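Aromatic amino acid aminotransferase I (Candida albicans WO-1, PDB 6HNU) probably catalyses transamination between aromatic L-amino acids and 2-oxoglutarate, using pyridoxal 5'-phosphate and yielding aromatic oxo acids and L-glutamate. Local coordinates at residues 107-112 against 134-139; 194-199 against 237-242; 361-366 against 465-470. One frame throughout, in Å; residues are numbered along the deposited sequence.

Contact 1. Residues 107-112 against 134-139; sequences STFGLP and DVIVSV. Unlike the reference sequence in segment 107-112: L111 (reference Ser).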
# COMPACT_ATOMS: atom_id res chain seq x y z
N SER B 107 11.66 -9.10 -3.20
CA SER B 107 10.61 -9.78 -4.01
C SER B 107 9.24 -9.28 -3.56
O SER B 107 8.97 -9.25 -2.32
CB SER B 107 10.70 -11.27 -3.90
OG SER B 107 9.55 -11.88 -4.50
N THR B 108 8.37 -8.94 -4.51
CA THR B 108 7.00 -8.45 -4.20
C THR B 108 6.12 -9.63 -3.73
O THR B 108 5.05 -9.37 -3.19
CB THR B 108 6.43 -7.68 -5.41
OG1 THR B 108 7.02 -6.37 -5.43
CG2 THR B 108 4.93 -7.51 -5.36
N PHE B 109 6.52 -10.88 -3.96
CA PHE B 109 5.76 -12.07 -3.47
C PHE B 109 5.72 -12.04 -1.94
O PHE B 109 4.72 -12.43 -1.36
CB PHE B 109 6.39 -13.38 -3.93
CG PHE B 109 6.14 -13.72 -5.38
CD1 PHE B 109 6.91 -13.16 -6.38
CD2 PHE B 109 5.20 -14.66 -5.72
CE1 PHE B 109 6.72 -13.50 -7.70
CE2 PHE B 109 5.01 -15.02 -7.05
CZ PHE B 109 5.75 -14.40 -8.04
N GLY B 110 6.82 -11.59 -1.32
CA GLY B 110 6.97 -11.43 0.14
C GLY B 110 8.30 -11.97 0.63
O GLY B 110 9.01 -12.64 -0.17
N LEU B 111 8.66 -11.69 1.88
CA LEU B 111 9.94 -12.20 2.43
C LEU B 111 9.81 -13.68 2.78
O LEU B 111 8.79 -14.07 3.34
CB LEU B 111 10.31 -11.35 3.64
CG LEU B 111 10.67 -9.90 3.30
CD1 LEU B 111 10.47 -9.00 4.52
CD2 LEU B 111 12.08 -9.80 2.74
N PRO B 112 10.83 -14.54 2.51
CA PRO B 112 10.67 -16.00 2.59
C PRO B 112 10.26 -16.56 3.96
O PRO B 112 9.40 -17.47 4.00
CB PRO B 112 12.05 -16.60 2.19
CG PRO B 112 12.91 -15.44 1.74
CD PRO B 112 12.16 -14.15 2.02
N ASP B 134 -0.70 -21.07 -3.71
CA ASP B 134 0.37 -20.27 -3.09
C ASP B 134 -0.25 -19.18 -2.23
O ASP B 134 -1.49 -19.05 -2.20
CB ASP B 134 1.33 -19.70 -4.13
CG ASP B 134 2.76 -19.61 -3.62
OD1 ASP B 134 3.07 -20.17 -2.52
OD2 ASP B 134 3.55 -18.99 -4.31
N VAL B 135 0.63 -18.49 -1.52
CA VAL B 135 0.32 -17.26 -0.77
C VAL B 135 1.30 -16.18 -1.22
O VAL B 135 2.49 -16.47 -1.45
CB VAL B 135 0.40 -17.52 0.74
CG1 VAL B 135 -0.62 -18.56 1.14
CG2 VAL B 135 1.77 -17.97 1.15
N ILE B 136 0.79 -14.96 -1.34
CA ILE B 136 1.59 -13.73 -1.53
C ILE B 136 1.17 -12.74 -0.45
O ILE B 136 0.06 -12.86 0.11
CB ILE B 136 1.40 -13.17 -2.96
CG1 ILE B 136 -0.06 -12.82 -3.28
CG2 ILE B 136 1.98 -14.17 -3.97
CD1 ILE B 136 -0.28 -12.02 -4.56
N VAL B 137 2.03 -11.81 -0.14
CA VAL B 137 1.74 -10.76 0.86
C VAL B 137 0.81 -9.72 0.24
O VAL B 137 0.76 -9.52 -1.01
CB VAL B 137 3.03 -10.17 1.43
CG1 VAL B 137 3.80 -11.24 2.16
CG2 VAL B 137 3.87 -9.47 0.36
N SER B 138 0.03 -9.10 1.12
CA SER B 138 -0.75 -7.87 0.86
C SER B 138 -0.44 -6.87 1.96
O SER B 138 0.19 -7.25 2.97
CB SER B 138 -2.22 -8.19 0.83
OG SER B 138 -2.69 -8.36 2.16
N VAL B 139 -0.90 -5.63 1.79
CA VAL B 139 -0.83 -4.64 2.89
C VAL B 139 -2.20 -4.53 3.57
O VAL B 139 -2.53 -3.46 4.16
CB VAL B 139 -0.26 -3.29 2.38
CG1 VAL B 139 1.14 -3.50 1.85
CG2 VAL B 139 -1.11 -2.66 1.31
O HOH W 1 2.37 -9.59 -3.19

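Contact 2. Residues 194-199 against 237-242; sequences KLEELM and CKYDFL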
# COMPACT_ATOMS: atom_id res chain seq x y z
N LYS B 194 -31.58 -18.69 -4.66
CA LYS B 194 -31.83 -17.44 -5.42
C LYS B 194 -30.59 -17.04 -6.23
O LYS B 194 -30.77 -16.55 -7.38
CB LYS B 194 -32.22 -16.33 -4.46
CG LYS B 194 -33.50 -16.55 -3.69
CD LYS B 194 -33.80 -15.39 -2.79
CE LYS B 194 -35.10 -15.50 -2.02
NZ LYS B 194 -36.25 -15.62 -2.95
N LEU B 195 -29.39 -17.36 -5.71
CA LEU B 195 -28.12 -17.19 -6.46
C LEU B 195 -28.10 -18.13 -7.68
O LEU B 195 -27.80 -17.66 -8.80
CB LEU B 195 -26.93 -17.42 -5.53
CG LEU B 195 -25.58 -17.44 -6.24
CD1 LEU B 195 -25.28 -16.08 -6.84
CD2 LEU B 195 -24.46 -17.84 -5.30
N GLU B 196 -28.45 -19.42 -7.50
CA GLU B 196 -28.57 -20.39 -8.61
C GLU B 196 -29.56 -19.84 -9.63
O GLU B 196 -29.30 -19.94 -10.82
CB GLU B 196 -29.04 -21.76 -8.10
CG GLU B 196 -29.38 -22.76 -9.19
CD GLU B 196 -28.28 -23.17 -10.14
OE1 GLU B 196 -27.14 -23.34 -9.69
OE2 GLU B 196 -28.57 -23.42 -11.32
N GLU B 197 -30.72 -19.38 -9.17
CA GLU B 197 -31.83 -18.92 -10.04
C GLU B 197 -31.32 -17.71 -10.84
O GLU B 197 -31.51 -17.69 -12.07
CB GLU B 197 -33.07 -18.56 -9.21
CG GLU B 197 -34.10 -17.72 -9.97
CD GLU B 197 -34.70 -18.48 -11.13
OE1 GLU B 197 -34.54 -19.72 -11.14
OE2 GLU B 197 -35.33 -17.85 -12.02
N LEU B 198 -30.71 -16.75 -10.15
CA LEU B 198 -30.12 -15.53 -10.76
C LEU B 198 -29.18 -15.94 -11.91
O LEU B 198 -29.24 -15.32 -12.98
CB LEU B 198 -29.39 -14.74 -9.69
CG LEU B 198 -28.78 -13.41 -10.13
CD1 LEU B 198 -29.86 -12.45 -10.60
CD2 LEU B 198 -28.02 -12.79 -8.98
N MET B 199 -28.30 -16.90 -11.66
CA MET B 199 -27.32 -17.36 -12.67
C MET B 199 -28.03 -18.13 -13.78
O MET B 199 -27.60 -18.01 -14.92
CB MET B 199 -26.22 -18.21 -12.02
CG MET B 199 -25.25 -17.39 -11.16
SD MET B 199 -24.56 -15.89 -11.94
CE MET B 199 -24.00 -16.52 -13.52
N CYS B 237 -18.78 -23.19 -9.68
CA CYS B 237 -18.17 -24.17 -10.61
C CYS B 237 -19.06 -24.31 -11.85
O CYS B 237 -18.52 -24.37 -12.96
CB CYS B 237 -17.93 -25.51 -9.96
SG CYS B 237 -16.68 -25.50 -8.65
N LYS B 238 -20.36 -24.32 -11.65
CA LYS B 238 -21.35 -24.61 -12.73
C LYS B 238 -21.38 -23.42 -13.67
O LYS B 238 -21.45 -23.62 -14.89
CB LYS B 238 -22.73 -24.93 -12.12
CG LYS B 238 -23.90 -25.01 -13.09
CD LYS B 238 -25.23 -25.29 -12.40
CE LYS B 238 -26.40 -25.47 -13.36
NZ LYS B 238 -27.68 -25.67 -12.62
N TYR B 239 -21.29 -22.19 -13.16
CA TYR B 239 -21.38 -21.01 -14.03
C TYR B 239 -19.99 -20.42 -14.29
O TYR B 239 -19.91 -19.44 -15.00
CB TYR B 239 -22.37 -20.01 -13.45
CG TYR B 239 -23.76 -20.56 -13.43
CD1 TYR B 239 -24.51 -20.60 -14.61
CD2 TYR B 239 -24.30 -21.12 -12.29
CE1 TYR B 239 -25.80 -21.10 -14.61
CE2 TYR B 239 -25.57 -21.65 -12.28
CZ TYR B 239 -26.33 -21.63 -13.45
OH TYR B 239 -27.59 -22.15 -13.46
N ASP B 240 -18.94 -21.02 -13.73
CA ASP B 240 -17.53 -20.60 -13.97
C ASP B 240 -17.30 -19.13 -13.62
O ASP B 240 -16.87 -18.36 -14.47
CB ASP B 240 -17.12 -20.91 -15.41
CG ASP B 240 -15.63 -20.72 -15.64
OD1 ASP B 240 -14.87 -20.85 -14.65
OD2 ASP B 240 -15.27 -20.40 -16.79
N PHE B 241 -17.44 -18.77 -12.34
CA PHE B 241 -17.00 -17.47 -11.80
C PHE B 241 -16.15 -17.79 -10.57
O PHE B 241 -16.25 -18.92 -10.03
CB PHE B 241 -18.17 -16.50 -11.57
CG PHE B 241 -19.25 -16.96 -10.63
CD1 PHE B 241 -19.08 -16.91 -9.25
CD2 PHE B 241 -20.46 -17.42 -11.12
CE1 PHE B 241 -20.07 -17.39 -8.41
CE2 PHE B 241 -21.47 -17.85 -10.27
CZ PHE B 241 -21.28 -17.82 -8.92
N LEU B 242 -15.31 -16.85 -10.15
CA LEU B 242 -14.46 -17.02 -8.95
C LEU B 242 -15.25 -16.69 -7.69
O LEU B 242 -16.28 -16.00 -7.73
CB LEU B 242 -13.22 -16.12 -9.02
CG LEU B 242 -12.41 -16.22 -10.31
CD1 LEU B 242 -11.46 -15.06 -10.42
CD2 LEU B 242 -11.68 -17.52 -10.39

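Contact 3. Residues 361-366 against 465-470; sequences AEYTHK and TYAAVP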
# COMPACT_ATOMS: atom_id res chain seq x y z
N ALA B 361 -12.31 -17.28 22.87
CA ALA B 361 -12.89 -17.19 24.23
C ALA B 361 -13.37 -15.76 24.51
O ALA B 361 -14.56 -15.58 24.94
CB ALA B 361 -11.89 -17.65 25.27
N GLU B 362 -12.54 -14.75 24.25
CA GLU B 362 -12.90 -13.33 24.55
C GLU B 362 -14.13 -12.90 23.74
O GLU B 362 -15.04 -12.28 24.35
CB GLU B 362 -11.79 -12.36 24.18
CG GLU B 362 -10.51 -12.58 24.94
CD GLU B 362 -10.63 -12.29 26.42
OE1 GLU B 362 -11.44 -11.40 26.78
OE2 GLU B 362 -9.90 -12.94 27.19
N TYR B 363 -14.14 -13.12 22.42
CA TYR B 363 -15.30 -12.77 21.54
C TYR B 363 -16.54 -13.56 21.95
O TYR B 363 -17.62 -12.91 21.98
CB TYR B 363 -14.96 -12.91 20.05
CG TYR B 363 -14.31 -11.65 19.54
CD1 TYR B 363 -13.00 -11.37 19.82
CD2 TYR B 363 -15.04 -10.70 18.85
CE1 TYR B 363 -12.39 -10.21 19.39
CE2 TYR B 363 -14.46 -9.52 18.42
CZ TYR B 363 -13.12 -9.28 18.67
OH TYR B 363 -12.51 -8.13 18.29
N THR B 364 -16.44 -14.86 22.23
CA THR B 364 -17.59 -15.69 22.71
C THR B 364 -18.28 -14.99 23.89
O THR B 364 -19.53 -14.84 23.84
CB THR B 364 -17.14 -17.10 23.09
OG1 THR B 364 -16.72 -17.77 21.90
CG2 THR B 364 -18.23 -17.88 23.78
N HIS B 365 -17.50 -14.49 24.84
CA HIS B 365 -18.07 -13.85 26.06
C HIS B 365 -18.77 -12.53 25.68
O HIS B 365 -19.92 -12.32 26.15
CB HIS B 365 -17.03 -13.68 27.15
CG HIS B 365 -17.60 -13.01 28.36
ND1 HIS B 365 -18.69 -13.53 29.04
CD2 HIS B 365 -17.27 -11.86 28.98
CE1 HIS B 365 -19.01 -12.72 30.02
NE2 HIS B 365 -18.17 -11.69 30.00
N LYS B 366 -18.12 -11.69 24.85
CA LYS B 366 -18.68 -10.39 24.38
C LYS B 366 -20.02 -10.64 23.70
O LYS B 366 -20.96 -9.89 24.03
CB LYS B 366 -17.76 -9.69 23.38
CG LYS B 366 -16.45 -9.19 23.95
CD LYS B 366 -15.58 -8.56 22.89
CE LYS B 366 -14.15 -8.39 23.34
NZ LYS B 366 -14.04 -7.50 24.52
N THR B 465 -21.80 -3.44 17.30
CA THR B 465 -20.57 -4.18 17.64
C THR B 465 -20.51 -4.39 19.16
O THR B 465 -20.86 -3.47 19.90
CB THR B 465 -19.29 -3.48 17.15
OG1 THR B 465 -18.19 -4.27 17.63
CG2 THR B 465 -19.10 -2.06 17.61
N TYR B 466 -20.02 -5.56 19.58
CA TYR B 466 -19.70 -5.86 21.00
C TYR B 466 -18.18 -5.81 21.21
O TYR B 466 -17.74 -6.13 22.31
CB TYR B 466 -20.32 -7.19 21.43
CG TYR B 466 -20.27 -8.30 20.41
CD1 TYR B 466 -19.08 -8.96 20.13
CD2 TYR B 466 -21.40 -8.70 19.73
CE1 TYR B 466 -19.05 -9.98 19.19
CE2 TYR B 466 -21.40 -9.73 18.80
CZ TYR B 466 -20.19 -10.37 18.53
OH TYR B 466 -20.14 -11.33 17.59
N ALA B 467 -17.39 -5.38 20.22
CA ALA B 467 -15.91 -5.36 20.30
C ALA B 467 -15.36 -3.96 20.62
O ALA B 467 -14.12 -3.81 20.75
CB ALA B 467 -15.37 -5.87 18.99
N ALA B 468 -16.20 -2.93 20.65
CA ALA B 468 -15.74 -1.52 20.57
C ALA B 468 -15.61 -0.92 21.97
O ALA B 468 -14.69 -0.05 22.13
CB ALA B 468 -16.64 -0.68 19.68
N VAL B 469 -16.48 -1.32 22.91
CA VAL B 469 -16.60 -0.68 24.26
C VAL B 469 -16.56 -1.76 25.34
O VAL B 469 -16.93 -2.92 25.11
CB VAL B 469 -17.87 0.19 24.43
CG1 VAL B 469 -17.94 1.38 23.48
CG2 VAL B 469 -19.13 -0.64 24.35
N PRO B 470 -16.17 -1.38 26.57
CA PRO B 470 -16.30 -2.25 27.74
C PRO B 470 -17.71 -2.84 27.87
O PRO B 470 -18.64 -2.15 27.46
CB PRO B 470 -15.99 -1.30 28.90
CG PRO B 470 -15.05 -0.27 28.30
CD PRO B 470 -15.59 -0.06 26.90
O HOH W 2 -15.55 -5.22 24.07

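Contact 1. Residues 107-112 against 134-139
F109 and V137 join a type I beta turn, S107 to G110, to strand 133-138, an outermost strand, within this chain, of the mixed sheet of this aminotransferase. On its other side the strand pairs with strand 309-314 through D134, I136 and S138, and the turn takes up the outward-facing backbone polar atoms of V137. V137 N donates to F109 O at 3.0 Å, a nearly straight bond (162° at the hydrogen). V137 O is served by water 1, which donates to it and to T108 O, each at 2.7 Å, so both polar backbone atoms of V137 are satisfied by the turn, one directly and one through solvent. I136 CA lies 3.4 Å from F109 O and adds a CA-H...O contact.

The apolar contacts flank this backbone bond. F109 CD2 meets I136 CG2 at 3.7 Å, the ring approaching the methyl obliquely. The branched isoleucine suits the place: CG2 meets the phenyl ring while the end of the chain leads away; the side chain also packs on I311 and Y321. G110 has backbone angles (phi 135°) that favour glycine, and its bare CA sits against both methyls of V137, 3.7 Å from CG2; V137 also packs on F114 and L115 of helix 112-126. T108 OG1 is bonded to Q330 O, and the T108 side chain lies about 7 Å from a bound phenylalanine. The turn is pinned internally by an ST turn, in which S107 OG accepts from F109 N at 3.2 Å.

Contact 2. Residues 194-199 against 237-242
Helix 226-239 belongs to a beta-alpha-beta crossover between the neighbouring parallel strands 209-212 and 242-246; here the last part of that helix and the loop that follows meet helix 192-200, E196 and M199 facing K238, Y239 and F241.

The polar part centres on E196 OE2, which accepts from K238 NZ and Y239 OH, each at 2.7 Å; the lysine bond is also a salt bridge. The two donors come from opposite faces of the carboxylate, the lysine on the syn side and the hydroxyl from above the plane, 48° out of it. A glutamate bent at chi2 (61°) folds its acid group back to the tyrosine edge, where OE1 comes 3.5 Å from Y239 CE2. The long, extended lysine crosses the glutamate at about a right angle. The positive charge and hydroxyl together would probably favour the ionised acid.

M199 supplies the apolar part. Its CB sits over the centre of one Y239 face, 3.4 Å from the ring centroid, in a CH-pi contact, while K238 CG lies over the opposite face, offset toward the rim; the ring is thus held between two aliphatic groups. The flexible thioether bends at chi2 and chi3, so that CE returns to within 3.9 Å of Y239 CB. SD makes Met-aromatic contacts with both rings, obliquely, at 5.0 Å from the F241 centroid.

Beneath, L195 and M199 rest on L160 of strand 158-162, and L195 also on V183 of strand 179-186; F241 packs back on I235 and A236 of helix 226-239, and L242 leads into strand 242-246, beside strand 209-212.

Contact 3. Residues 361-366 against 465-470
Water 2 joins K366 to Y466 and is gripped by three groups: it accepts from K366 NZ at 2.8 Å and donates to Y466 O at 3.0 Å and V469 O at 2.9 Å. Lysine suits the place because its methylenes pack on the loop while its ammonium reaches the water. CD passes 3.3 Å from Y466 O, and the bend at chi4 (-62°) sets NZ towards the water instead of straight ahead. NZ also has a weak hydrogen bond to Y52 OH of the second subunit.

The rest of the contact is apolar. With CG between its own N and carbonyl carbon (chi1 40°), the Y466 ring is set against K366 CB, which meets CD1 obliquely at 3.6 Å. The ring's hydroxyl is bonded to G391 O, which ties down its far end. Y363 CD2 comes to the edge of that ring, near its plane, 4.1 Å from CE1, with the two side chains crossing obliquely. Y363 also meets A467, whose CB lies against CE2 and the hydroxyl oxygen, 3.7 Å from Y363 OH; the small alanine lets the loop lie close beside the large ring. T465 shapes the loop from within: its OG1 accepts from A467 N at 2.9 Å, an ST turn, and bonds to M392 O as well.

L49 of the second subunit packs on Y363 and K366, so the contact adjoins the dimer interface. Within the chain it joins the long helix 334-377 to the connection between strand 459-465 and helix 471-489, whose L471 and L474 pack on K366 and Y466 respectively.

How the contacts relate
The contacts follow one another along the chain, each closing before the next opens, and none touches another: centres of contacts 1 and 2 lie about 31 Å apart, 1 and 3 about 32 Å, 2 and 3 about 36 Å. Contacts 1 and 2 are both built around the mixed sheet, the first at strand 133-138, the second at helices beside its parallel strands. Contact 3 lies across the chain's centre from both and joins helix 334-377 to the end of strand 459-465 of the antiparallel sheet. That long helix also reaches contact 1, where E337 binds L111 N. Contacts 1 and 3 thus adjoin the regions holding cofactor and bound phenylalanine, while contact 2 packs a crossover helix at the periphery.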